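Local structure of acyl-CoA dehydrogenase (Mycobacterium thermoresistibile, 3NF4) at residues S136-G141 against S163-T168; Y176-R181 against F192-D197; D267-Y272 against V343-G348; I326-A331 against G372-Q377. The protein is an FAD-bound acyl-CoA dehydrogenase that probably oxidises acyl-CoA thioesters by introducing an alpha-beta double bond. All coordinates share one frame; numbering follows the deposited sequence.

Contact 1: residues S136-G141 against S163-T168; sequences SEPQAG and SKSWIT. With FAD (flavin-adenine dinucleotide), chain C.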
# COMPACT_ATOMS: atom_id res chain seq x y z
N SER A 136 29.64 1.41 13.48
CA SER A 136 29.51 2.24 12.29
C SER A 136 30.60 3.32 12.11
O SER A 136 31.08 3.92 13.08
CB SER A 136 28.13 2.91 12.28
OG SER A 136 27.09 1.96 12.31
N GLU A 137 30.97 3.57 10.85
CA GLU A 137 31.86 4.67 10.45
C GLU A 137 31.15 5.47 9.35
O GLU A 137 30.13 5.02 8.82
CB GLU A 137 33.23 4.13 9.97
CG GLU A 137 33.96 3.31 11.05
CD GLU A 137 35.33 2.74 10.64
OE1 GLU A 137 35.98 3.26 9.69
OE2 GLU A 137 35.76 1.77 11.31
N PRO A 138 31.67 6.66 8.99
CA PRO A 138 30.98 7.45 7.93
C PRO A 138 30.88 6.72 6.57
O PRO A 138 29.85 6.80 5.90
CB PRO A 138 31.84 8.72 7.79
CG PRO A 138 32.87 8.67 8.95
CD PRO A 138 32.97 7.25 9.40
N GLN A 139 31.92 5.98 6.20
CA GLN A 139 31.93 5.24 4.92
C GLN A 139 31.34 3.82 5.01
O GLN A 139 31.46 3.03 4.06
CB GLN A 139 33.34 5.24 4.30
CG GLN A 139 34.37 4.22 4.87
CD GLN A 139 34.71 4.39 6.37
OE1 GLN A 139 34.72 5.51 6.92
NE2 GLN A 139 35.03 3.27 7.02
N ALA A 140 30.70 3.50 6.14
CA ALA A 140 30.27 2.13 6.43
C ALA A 140 29.23 2.06 7.57
O ALA A 140 29.58 2.01 8.76
CB ALA A 140 31.50 1.24 6.74
N GLY A 141 27.96 2.09 7.18
CA GLY A 141 26.86 1.81 8.11
C GLY A 141 26.26 0.45 7.79
O GLY A 141 26.48 -0.52 8.53
N SER A 163 38.54 6.85 13.39
CA SER A 163 37.23 7.49 13.59
C SER A 163 36.06 6.48 13.59
O SER A 163 36.07 5.51 12.82
CB SER A 163 36.98 8.49 12.45
OG SER A 163 37.72 9.68 12.59
N LYS A 164 35.07 6.76 14.44
CA LYS A 164 33.78 6.03 14.49
C LYS A 164 32.60 7.02 14.52
O LYS A 164 32.78 8.19 14.89
CB LYS A 164 33.73 5.12 15.73
CG LYS A 164 34.64 3.90 15.68
CD LYS A 164 34.14 2.92 14.63
CE LYS A 164 34.64 1.52 14.85
NZ LYS A 164 34.48 0.62 13.67
N SER A 165 31.39 6.58 14.17
CA SER A 165 30.24 7.49 14.13
C SER A 165 28.92 6.92 14.64
O SER A 165 28.78 5.72 14.88
CB SER A 165 30.07 8.11 12.75
OG SER A 165 30.03 7.12 11.76
N TRP A 166 27.95 7.80 14.83
CA TRP A 166 26.60 7.42 15.26
C TRP A 166 26.61 6.62 16.56
O TRP A 166 25.99 5.59 16.63
CB TRP A 166 25.86 6.61 14.19
CG TRP A 166 25.87 7.21 12.78
CD1 TRP A 166 26.48 6.68 11.66
CD2 TRP A 166 25.25 8.43 12.34
NE1 TRP A 166 26.29 7.50 10.58
CE2 TRP A 166 25.54 8.58 10.96
CE3 TRP A 166 24.48 9.41 12.98
CZ2 TRP A 166 25.08 9.67 10.20
CZ3 TRP A 166 24.02 10.51 12.22
CH2 TRP A 166 24.32 10.62 10.85
N ILE A 167 27.32 7.09 17.59
CA ILE A 167 27.35 6.37 18.86
C ILE A 167 26.29 6.90 19.83
O ILE A 167 26.43 7.99 20.38
CB ILE A 167 28.78 6.43 19.50
CG1 ILE A 167 29.83 5.86 18.53
CG2 ILE A 167 28.80 5.74 20.90
CD1 ILE A 167 31.26 6.05 18.96
N THR A 168 25.23 6.12 20.01
CA THR A 168 24.20 6.36 21.03
C THR A 168 24.78 6.37 22.45
O THR A 168 25.43 5.41 22.86
CB THR A 168 23.14 5.26 20.97
OG1 THR A 168 22.47 5.32 19.70
CG2 THR A 168 22.13 5.39 22.11
PA FAD C . 23.91 3.75 3.89
O1A FAD C . 24.55 2.42 4.16
O2A FAD C . 24.76 4.80 3.22
O5B FAD C . 22.60 3.52 2.98
C5B FAD C . 21.91 4.56 2.29
C4B FAD C . 20.72 3.96 1.52
O4B FAD C . 21.14 2.94 0.59
C3B FAD C . 19.72 3.32 2.46
O3B FAD C . 18.40 3.63 2.01
C2B FAD C . 19.95 1.82 2.31
O2B FAD C . 18.78 1.05 2.65
C1B FAD C . 20.45 1.71 0.86
N9A FAD C . 21.33 0.51 0.75
C8A FAD C . 22.56 0.36 1.33
N7A FAD C . 23.02 -0.88 1.04
C5A FAD C . 22.08 -1.50 0.29
C6A FAD C . 21.99 -2.76 -0.30
N6A FAD C . 23.01 -3.64 -0.14
N1A FAD C . 20.88 -3.09 -1.02
C2A FAD C . 19.87 -2.22 -1.18
N3A FAD C . 19.93 -1.00 -0.61
C4A FAD C . 21.01 -0.62 0.12
N1 FAD C . 25.49 2.55 14.71
C2 FAD C . 26.15 1.82 15.65
O2 FAD C . 27.00 0.95 15.32
N3 FAD C . 25.90 2.02 16.98
C4 FAD C . 24.99 2.94 17.39
O4 FAD C . 24.79 3.09 18.62
C4X FAD C . 24.29 3.70 16.43
N5 FAD C . 23.38 4.64 16.82
C5X FAD C . 22.74 5.38 15.87
C6 FAD C . 21.82 6.34 16.27
C7 FAD C . 21.15 7.12 15.33
C7M FAD C . 20.15 8.15 15.80
C8 FAD C . 21.42 6.91 13.97
C8M FAD C . 20.75 7.69 12.86
C9 FAD C . 22.34 5.94 13.58
C9A FAD C . 23.01 5.17 14.51
N10 FAD C . 23.91 4.23 14.10
C10 FAD C . 24.56 3.50 15.05
C1' FAD C . 24.19 4.01 12.65
C2' FAD C . 23.06 3.31 11.85
O2' FAD C . 22.99 1.92 12.23
C3' FAD C . 23.18 3.52 10.32
O3' FAD C . 22.95 4.92 10.06
C4' FAD C . 22.24 2.71 9.40
O4' FAD C . 22.22 1.32 9.75
C5' FAD C . 22.49 2.82 7.87
O5' FAD C . 23.83 3.10 7.41
P FAD C . 24.17 4.49 6.63
O1P FAD C . 23.62 5.65 7.45
O2P FAD C . 25.62 4.54 6.23
O3P FAD C . 23.28 4.33 5.27
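Glu-137 and Lys-164 both start with CG anti to the carbonyl carbon, beside the backbone N (chi1 -59° and -71°). Glu-137 then runs out extended, while Lys-164 bends at chi2 and crosses it at a slant. Lys-164 NZ ends 2.9 Å from Glu-137 OE2 in a salt bridge, on the anti lone pair of that oxygen. NZ also donates to Leu-135 O and Phe-179 O, so the buried ammonium has three acceptors. On the other oxygen, Gln-139 NE2 donates to Glu-137 OE1 at 2.8 Å from above the carboxylate plane. The backbone N atoms of Arg-148 and Cys-149 add bonds to the same carboxylate, which should favour its charged form.

The backbones join where Ser-165 N donates to Ser-136 O at 2.9 Å. Ser-165 OG packs 3.1 Å from Glu-137 C, at the start of a type I turn. Ser-136 CB sits at the edge of the Trp-166 ring.

Both segments hold the flavin. Ser-136 OG donates to FAD N1 at 2.9 Å and Thr-168 OG1 to FAD N5 at 3.1 Å. This is part of the flavin site, built here from the middle domain.

Strand 157-168 pairs with strand 217-228 through Lys-164 with Ala-220 and Ile-167 with Thr-218, while its Lys-164 and Ile-167 side chains touch strands 131-134 and 175-181.

Contact 2: residues Y176-R181 against F192-D197; sequences YTLFAR and FLVPAD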
# COMPACT_ATOMS: atom_id res chain seq x y z
N TYR A 176 32.60 1.17 26.46
CA TYR A 176 32.31 1.13 25.04
C TYR A 176 32.72 -0.21 24.45
O TYR A 176 33.85 -0.66 24.65
CB TYR A 176 33.02 2.28 24.30
CG TYR A 176 32.52 3.65 24.70
CD1 TYR A 176 31.51 4.29 23.98
CD2 TYR A 176 33.04 4.30 25.82
CE1 TYR A 176 31.05 5.55 24.36
CE2 TYR A 176 32.57 5.55 26.22
CZ TYR A 176 31.58 6.17 25.49
OH TYR A 176 31.13 7.40 25.88
N THR A 177 31.82 -0.85 23.71
CA THR A 177 32.18 -2.01 22.93
C THR A 177 32.60 -1.55 21.53
O THR A 177 31.76 -1.08 20.75
CB THR A 177 31.01 -3.02 22.89
OG1 THR A 177 30.83 -3.58 24.19
CG2 THR A 177 31.29 -4.14 21.93
N LEU A 178 33.89 -1.71 21.22
CA LEU A 178 34.52 -1.23 19.98
C LEU A 178 34.84 -2.33 18.96
O LEU A 178 35.22 -3.45 19.34
CB LEU A 178 35.82 -0.50 20.34
CG LEU A 178 36.74 0.05 19.23
CD1 LEU A 178 36.06 1.16 18.37
CD2 LEU A 178 38.08 0.52 19.83
N PHE A 179 34.74 -2.01 17.67
CA PHE A 179 35.20 -2.90 16.59
C PHE A 179 36.25 -2.21 15.72
O PHE A 179 35.95 -1.20 15.09
CB PHE A 179 34.02 -3.39 15.74
CG PHE A 179 33.04 -4.26 16.49
CD1 PHE A 179 33.23 -5.65 16.55
CD2 PHE A 179 31.96 -3.71 17.17
CE1 PHE A 179 32.34 -6.47 17.27
CE2 PHE A 179 31.07 -4.52 17.88
CZ PHE A 179 31.26 -5.90 17.93
N ALA A 180 37.48 -2.74 15.71
CA ALA A 180 38.58 -2.14 14.91
C ALA A 180 39.39 -3.14 14.09
O ALA A 180 39.38 -4.34 14.39
CB ALA A 180 39.50 -1.29 15.77
N ARG A 181 40.08 -2.64 13.06
CA ARG A 181 40.79 -3.47 12.09
C ARG A 181 42.22 -3.86 12.52
O ARG A 181 43.04 -3.00 12.84
CB ARG A 181 40.80 -2.80 10.71
CG ARG A 181 41.38 -3.67 9.60
CD ARG A 181 41.00 -3.20 8.18
NE ARG A 181 39.59 -3.41 7.83
CZ ARG A 181 39.03 -4.60 7.55
NH1 ARG A 181 39.74 -5.72 7.60
NH2 ARG A 181 37.74 -4.65 7.23
N PHE A 192 36.84 -5.02 21.25
CA PHE A 192 37.52 -4.43 22.41
C PHE A 192 36.58 -3.83 23.44
O PHE A 192 35.62 -3.14 23.07
CB PHE A 192 38.48 -3.31 21.96
CG PHE A 192 39.67 -3.80 21.21
CD1 PHE A 192 40.82 -4.21 21.89
CD2 PHE A 192 39.65 -3.86 19.83
CE1 PHE A 192 41.92 -4.68 21.20
CE2 PHE A 192 40.75 -4.33 19.13
CZ PHE A 192 41.89 -4.74 19.81
N LEU A 193 36.85 -4.06 24.72
CA LEU A 193 36.14 -3.36 25.79
C LEU A 193 36.94 -2.14 26.24
O LEU A 193 38.02 -2.26 26.85
CB LEU A 193 35.79 -4.30 26.96
CG LEU A 193 35.01 -3.70 28.14
CD1 LEU A 193 33.56 -3.42 27.79
CD2 LEU A 193 35.06 -4.61 29.36
N VAL A 194 36.41 -0.96 25.91
CA VAL A 194 37.10 0.33 26.07
C VAL A 194 36.48 1.10 27.23
O VAL A 194 35.28 1.38 27.20
CB VAL A 194 36.98 1.19 24.78
CG1 VAL A 194 37.59 2.57 24.97
CG2 VAL A 194 37.60 0.47 23.59
N PRO A 195 37.28 1.46 28.26
CA PRO A 195 36.75 2.23 29.38
C PRO A 195 36.58 3.71 29.02
O PRO A 195 37.22 4.20 28.07
CB PRO A 195 37.83 2.08 30.45
CG PRO A 195 39.10 1.94 29.65
CD PRO A 195 38.72 1.19 28.40
N ALA A 196 35.74 4.42 29.78
CA ALA A 196 35.43 5.83 29.50
C ALA A 196 36.61 6.79 29.72
O ALA A 196 36.58 7.93 29.25
CB ALA A 196 34.23 6.27 30.32
N ASP A 197 37.63 6.33 30.42
CA ASP A 197 38.78 7.16 30.78
C ASP A 197 40.00 6.86 29.92
O ASP A 197 41.11 7.32 30.22
CB ASP A 197 39.11 6.97 32.26
CG ASP A 197 39.02 5.51 32.69
OD1 ASP A 197 37.93 4.90 32.53
OD2 ASP A 197 40.04 4.97 33.18
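Tyr-176 N donates to Val-194 O at 2.8 Å, the shortest of four backbone bonds between the two strands. Val-194 N returns a bond to Tyr-176 O at 2.9 Å. Leu-178 and Phe-192 form the second such pair: Leu-178 N donates to Phe-192 O at 2.9 Å, nearly straight at 177°, and Phe-192 N donates to Leu-178 O at 3.0 Å. Thr-177 and Leu-193 lie between them as a non-hydrogen-bonded pair. This is an antiparallel beta hairpin of the middle domain.

Tyr-176, Leu-178, Phe-192 and Val-194 share one face of the sheet. Leu-178 has CG anti to the backbone N (chi1 177°), and its CD2 meets Val-194 CG2 at 3.8 Å. This is a diagonal contact, since neither residue is the other's direct partner. Tyr-176 CB packs beside Val-194 CB at 4.1 Å, and the Tyr-176 ring turns its edge toward Val-194 O. The Phe-192 ring meets Tyr-158 edge-to-face. Tyr-222 of strand 217-228 touches both Leu-178 and Val-194, so this face packs against the second sheet.

Two polar ends find partners elsewhere. Tyr-176 OH is bonded to Gly-171 N, and Thr-177 OG1 to Ser-104 O on the opposite face.

Cohesion here is therefore divided: the main chain supplies the polar bonds between the strands, and the shared side-chain face supplies apolar packing.

Contact 3: residues D267-Y272 against V343-G348; sequences DEAVAY and VQVFGG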
# COMPACT_ATOMS: atom_id res chain seq x y z
N ASP A 267 -3.17 5.48 21.57
CA ASP A 267 -3.91 5.95 22.77
C ASP A 267 -4.29 7.46 22.70
O ASP A 267 -5.43 7.83 23.00
CB ASP A 267 -3.16 5.63 24.08
CG ASP A 267 -3.09 4.12 24.39
OD1 ASP A 267 -3.98 3.34 23.95
OD2 ASP A 267 -2.15 3.70 25.12
N GLU A 268 -3.34 8.32 22.29
CA GLU A 268 -3.66 9.72 22.02
C GLU A 268 -4.86 9.90 21.06
O GLU A 268 -5.77 10.69 21.35
CB GLU A 268 -2.46 10.45 21.42
CG GLU A 268 -1.26 10.62 22.35
CD GLU A 268 -1.53 11.59 23.50
OE1 GLU A 268 -2.43 12.46 23.37
OE2 GLU A 268 -0.82 11.49 24.54
N ALA A 269 -4.85 9.18 19.94
CA ALA A 269 -5.86 9.36 18.89
C ALA A 269 -7.24 8.82 19.29
O ALA A 269 -8.27 9.44 18.98
CB ALA A 269 -5.38 8.75 17.56
N VAL A 270 -7.27 7.66 19.95
CA VAL A 270 -8.51 7.12 20.53
C VAL A 270 -9.13 8.10 21.54
O VAL A 270 -10.30 8.43 21.42
CB VAL A 270 -8.30 5.72 21.17
CG1 VAL A 270 -9.54 5.28 21.96
CG2 VAL A 270 -7.94 4.69 20.08
N ALA A 271 -8.36 8.58 22.51
CA ALA A 271 -8.86 9.61 23.43
C ALA A 271 -9.43 10.85 22.70
O ALA A 271 -10.60 11.21 22.95
CB ALA A 271 -7.79 10.03 24.48
N TYR A 272 -8.64 11.47 21.81
CA TYR A 272 -9.12 12.62 21.02
C TYR A 272 -10.40 12.37 20.21
O TYR A 272 -11.31 13.20 20.24
CB TYR A 272 -8.04 13.13 20.06
CG TYR A 272 -8.38 14.51 19.47
CD1 TYR A 272 -8.23 15.67 20.24
CD2 TYR A 272 -8.88 14.65 18.17
CE1 TYR A 272 -8.53 16.94 19.71
CE2 TYR A 272 -9.19 15.90 17.64
CZ TYR A 272 -9.02 17.04 18.42
OH TYR A 272 -9.32 18.29 17.92
N VAL A 343 -1.69 11.96 13.61
CA VAL A 343 -1.71 13.41 13.36
C VAL A 343 -2.98 13.70 12.55
O VAL A 343 -3.67 14.68 12.80
CB VAL A 343 -0.46 13.88 12.55
CG1 VAL A 343 -0.53 15.40 12.19
CG2 VAL A 343 0.77 13.63 13.35
N GLN A 344 -3.25 12.84 11.57
CA GLN A 344 -4.45 12.92 10.74
C GLN A 344 -5.77 12.97 11.56
O GLN A 344 -6.62 13.83 11.33
CB GLN A 344 -4.44 11.77 9.70
CG GLN A 344 -5.41 11.95 8.48
CD GLN A 344 -5.04 13.14 7.62
OE1 GLN A 344 -3.89 13.59 7.63
NE2 GLN A 344 -6.03 13.68 6.87
N VAL A 345 -5.91 12.06 12.54
CA VAL A 345 -7.06 12.04 13.47
C VAL A 345 -7.28 13.38 14.25
O VAL A 345 -8.41 13.85 14.38
CB VAL A 345 -6.98 10.80 14.42
CG1 VAL A 345 -8.01 10.87 15.52
CG2 VAL A 345 -7.12 9.48 13.62
N PHE A 346 -6.20 14.02 14.71
CA PHE A 346 -6.32 15.31 15.40
C PHE A 346 -6.72 16.53 14.51
O PHE A 346 -7.23 17.54 15.02
CB PHE A 346 -5.03 15.64 16.16
CG PHE A 346 -4.88 14.91 17.49
CD1 PHE A 346 -4.61 13.53 17.53
CD2 PHE A 346 -4.96 15.60 18.70
CE1 PHE A 346 -4.43 12.86 18.73
CE2 PHE A 346 -4.81 14.94 19.95
CZ PHE A 346 -4.53 13.56 19.96
N GLY A 347 -6.51 16.44 13.19
CA GLY A 347 -6.72 17.60 12.31
C GLY A 347 -5.64 18.65 12.55
O GLY A 347 -4.52 18.32 12.95
N GLY A 348 -5.99 19.93 12.31
CA GLY A 348 -5.03 21.03 12.40
C GLY A 348 -4.28 21.14 13.72
O GLY A 348 -3.07 21.44 13.72
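Tyr-272 and Phe-346 stack with their rings offset, centroids 4.3 Å apart and planes 19° from parallel. The two side chains take different first torsions to get there. Tyr-272 has CG anti to its backbone N (chi1 -166°), which brings its ring over the end of helix 321-346. Phe-346 has CG anti to its carbonyl carbon (chi1 -79°), and its ring extends toward helix 247-274. The overlap is partial. Tyr-272 CD1 lies 3.5 Å from Phe-346 CE2, and the CD2-CE2 edge of Phe-346 lies against the CG-CD1 side of the tyrosine ring. Tyr-272 CB also sits over the Phe-346 face, 3.8 Å from the ring centroid, in a CH-pi contact. The tyrosine thus uses both its methylene and its ring on one side of Phe-346.

The tip of Phe-346 points at the helix backbone. Its CZ is 3.4 Å from Glu-268 O. Glu-268 CB flanks the same tip, at 4.0 Å from CZ. On a neighbouring part of the interface, Val-345 CG1 touches Ala-269 CB at 3.9 Å. The small alanine lets the backbones approach closely, with Ala-269 CA and Val-345 CA 6.2 Å apart.

Val-357 of helix 357-367 and the ring of Tyr-355 also pack on Phe-346. Leu-293 and Met-296 of helix 289-315 touch Ala-269, while Leu-292 touches Val-345. No hydrogen bond crosses between the segments. This is aromatic and aliphatic helix-helix packing within the helical bundle of the acyl-CoA dehydrogenase C-terminal domain.

Contact 4: residues I326-A331 against G372-Q377; sequences IAKLTA and GTNQIQ. With FAD (flavin-adenine dinucleotide), chain C.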
# COMPACT_ATOMS: atom_id res chain seq x y z
N ILE A 326 11.81 -10.21 10.19
CA ILE A 326 10.41 -9.99 9.89
C ILE A 326 9.80 -9.10 11.00
O ILE A 326 9.15 -8.09 10.71
CB ILE A 326 9.69 -11.35 9.71
CG1 ILE A 326 10.10 -11.98 8.38
CG2 ILE A 326 8.18 -11.23 9.82
CD1 ILE A 326 9.55 -13.42 8.18
N ALA A 327 10.04 -9.45 12.26
CA ALA A 327 9.52 -8.61 13.37
C ALA A 327 9.94 -7.12 13.31
O ALA A 327 9.12 -6.22 13.48
CB ALA A 327 9.88 -9.23 14.74
N LYS A 328 11.22 -6.85 13.03
CA LYS A 328 11.75 -5.48 12.99
C LYS A 328 11.17 -4.68 11.81
O LYS A 328 10.71 -3.56 12.00
CB LYS A 328 13.29 -5.53 12.98
CG LYS A 328 13.98 -4.19 13.19
CD LYS A 328 14.19 -3.44 11.87
CE LYS A 328 14.93 -2.13 12.11
NZ LYS A 328 14.74 -1.17 11.01
N LEU A 329 11.18 -5.26 10.61
CA LEU A 329 10.54 -4.68 9.42
C LEU A 329 9.06 -4.34 9.65
O LEU A 329 8.62 -3.21 9.39
CB LEU A 329 10.64 -5.63 8.23
CG LEU A 329 9.84 -5.22 6.98
CD1 LEU A 329 10.55 -4.09 6.25
CD2 LEU A 329 9.67 -6.37 6.04
N THR A 330 8.30 -5.33 10.11
CA THR A 330 6.85 -5.21 10.37
C THR A 330 6.56 -4.13 11.41
O THR A 330 5.76 -3.22 11.16
CB THR A 330 6.34 -6.60 10.86
OG1 THR A 330 6.34 -7.51 9.75
CG2 THR A 330 4.94 -6.55 11.49
N ALA A 331 7.22 -4.20 12.55
CA ALA A 331 6.97 -3.27 13.65
C ALA A 331 7.35 -1.80 13.36
O ALA A 331 6.68 -0.86 13.84
CB ALA A 331 7.67 -3.76 14.92
N GLY A 372 19.89 -1.80 11.00
CA GLY A 372 19.71 -2.41 9.68
C GLY A 372 18.46 -1.81 9.06
O GLY A 372 17.36 -2.04 9.58
N THR A 373 18.64 -1.04 7.98
CA THR A 373 17.55 -0.35 7.29
C THR A 373 16.54 -1.39 6.84
O THR A 373 16.87 -2.58 6.70
CB THR A 373 18.01 0.48 6.02
OG1 THR A 373 18.42 -0.40 4.97
CG2 THR A 373 19.18 1.42 6.34
N ASN A 374 15.31 -0.96 6.63
CA ASN A 374 14.30 -1.87 6.08
C ASN A 374 14.58 -2.45 4.66
O ASN A 374 14.01 -3.49 4.30
CB ASN A 374 12.92 -1.27 6.25
CG ASN A 374 12.53 -1.20 7.72
OD1 ASN A 374 13.28 -1.67 8.60
ND2 ASN A 374 11.36 -0.65 8.01
N GLN A 375 15.51 -1.85 3.90
CA GLN A 375 15.97 -2.49 2.63
C GLN A 375 16.96 -3.67 2.92
O GLN A 375 16.86 -4.73 2.29
CB GLN A 375 16.58 -1.49 1.65
CG GLN A 375 15.58 -0.52 1.01
CD GLN A 375 14.99 0.51 1.99
OE1 GLN A 375 15.72 1.12 2.80
NE2 GLN A 375 13.65 0.69 1.94
N ILE A 376 17.88 -3.49 3.86
CA ILE A 376 18.73 -4.60 4.34
C ILE A 376 17.91 -5.77 4.96
O ILE A 376 18.20 -6.96 4.66
CB ILE A 376 19.89 -4.07 5.27
CG1 ILE A 376 21.13 -3.75 4.44
CG2 ILE A 376 20.33 -5.07 6.33
CD1 ILE A 376 21.02 -2.51 3.60
N GLN A 377 16.89 -5.45 5.79
CA GLN A 377 15.96 -6.50 6.31
C GLN A 377 15.36 -7.36 5.20
O GLN A 377 15.43 -8.57 5.27
CB GLN A 377 14.82 -5.94 7.20
CG GLN A 377 15.22 -5.18 8.48
CD GLN A 377 16.32 -5.85 9.35
OE1 GLN A 377 16.51 -7.07 9.33
NE2 GLN A 377 17.04 -5.02 10.13
PA FAD C . 23.91 3.75 3.89
O1A FAD C . 24.55 2.42 4.16
O2A FAD C . 24.76 4.80 3.22
O5B FAD C . 22.60 3.52 2.98
C5B FAD C . 21.91 4.56 2.29
C4B FAD C . 20.72 3.96 1.52
O4B FAD C . 21.14 2.94 0.59
C3B FAD C . 19.72 3.32 2.46
O3B FAD C . 18.40 3.63 2.01
C2B FAD C . 19.95 1.82 2.31
O2B FAD C . 18.78 1.05 2.65
C1B FAD C . 20.45 1.71 0.86
N9A FAD C . 21.33 0.51 0.75
C8A FAD C . 22.56 0.36 1.33
N7A FAD C . 23.02 -0.88 1.04
C5A FAD C . 22.08 -1.50 0.29
C6A FAD C . 21.99 -2.76 -0.30
N6A FAD C . 23.01 -3.64 -0.14
N1A FAD C . 20.88 -3.09 -1.02
C2A FAD C . 19.87 -2.22 -1.18
N3A FAD C . 19.93 -1.00 -0.61
C4A FAD C . 21.01 -0.62 0.12
N1 FAD C . 25.49 2.55 14.71
C2 FAD C . 26.15 1.82 15.65
O2 FAD C . 27.00 0.95 15.32
N3 FAD C . 25.90 2.02 16.98
C4 FAD C . 24.99 2.94 17.39
O4 FAD C . 24.79 3.09 18.62
C4X FAD C . 24.29 3.70 16.43
N5 FAD C . 23.38 4.64 16.82
C5X FAD C . 22.74 5.38 15.87
C6 FAD C . 21.82 6.34 16.27
C7 FAD C . 21.15 7.12 15.33
C7M FAD C . 20.15 8.15 15.80
C8 FAD C . 21.42 6.91 13.97
C8M FAD C . 20.75 7.69 12.86
C9 FAD C . 22.34 5.94 13.58
C9A FAD C . 23.01 5.17 14.51
N10 FAD C . 23.91 4.23 14.10
C10 FAD C . 24.56 3.50 15.05
C1' FAD C . 24.19 4.01 12.65
C2' FAD C . 23.06 3.31 11.85
O2' FAD C . 22.99 1.92 12.23
C3' FAD C . 23.18 3.52 10.32
O3' FAD C . 22.95 4.92 10.06
C4' FAD C . 22.24 2.71 9.40
O4' FAD C . 22.22 1.32 9.75
C5' FAD C . 22.49 2.82 7.87
O5' FAD C . 23.83 3.10 7.41
P FAD C . 24.17 4.49 6.63
O1P FAD C . 23.62 5.65 7.45
O2P FAD C . 25.62 4.54 6.23
O3P FAD C . 23.28 4.33 5.27
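Lys-328 carries the polar part of the contact with Gly-372 and Asn-374. Its NZ donates to Asn-374 OD1 at 2.9 Å and to Gly-372 O at 3.1 Å. Met-367 O is a further acceptor for this buried ammonium. Gln-377 NE2 also donates to Gly-372 O, at 3.0 Å, from the opposite face of the carbonyl plane to Lys-328 NZ. Gln-377 OE1 is bonded to Ser-325 OG, and Asn-374 ND2 to Thr-332 OG1 and Asp-333 OD1, so both amides are held at each end.

Van der Waals packing adds to this. Leu-329 has CG anti to the backbone N (chi1 172°), and its CD1 rests on Asn-374 CB at 3.7 Å. Lys-328 CD passes the amide of Gln-377, 3.7 Å from NE2, the two chains at about a right angle.

Ligand contacts come from the far side of 372-377. Thr-373, the N-cap of helix 374-383, has OG1 hydrogen-bonded to the ribose FAD O2B at 2.8 Å. Ile-376 CD1 lies 3.6 Å from adenine C5A.

Helix 321-346 is thereby tied to the start of helix 374-383. Arg-251 of helix 247-274 touches Lys-328 and Gln-377, and helix 289-315 packs on Ile-326, Ala-327 and Ala-331.

Contacts 1 and 4 address different ends of one FAD: contact 1 meets the flavin from the middle domain, contact 4 the adenosine from the C-terminal domain. Their centres are about 20 Å apart and they do not touch. Contact 2 adjoins contact 1, with centres about 14 Å apart. There Ile-167 CG2 packs on Tyr-176 CE1 at 4.1 Å. Contact 3 shares helix 321-346 with contact 4, but their centres lie about 27 Å apart. Contact 3 is centred about 44 Å from the centre of contact 2, on the opposite side of the chain's centre. Its segment 343-348 serves a cofactor: in the second subunit, Gln-344 O and Gly-348 N bond this FAD, so the site spans two chains.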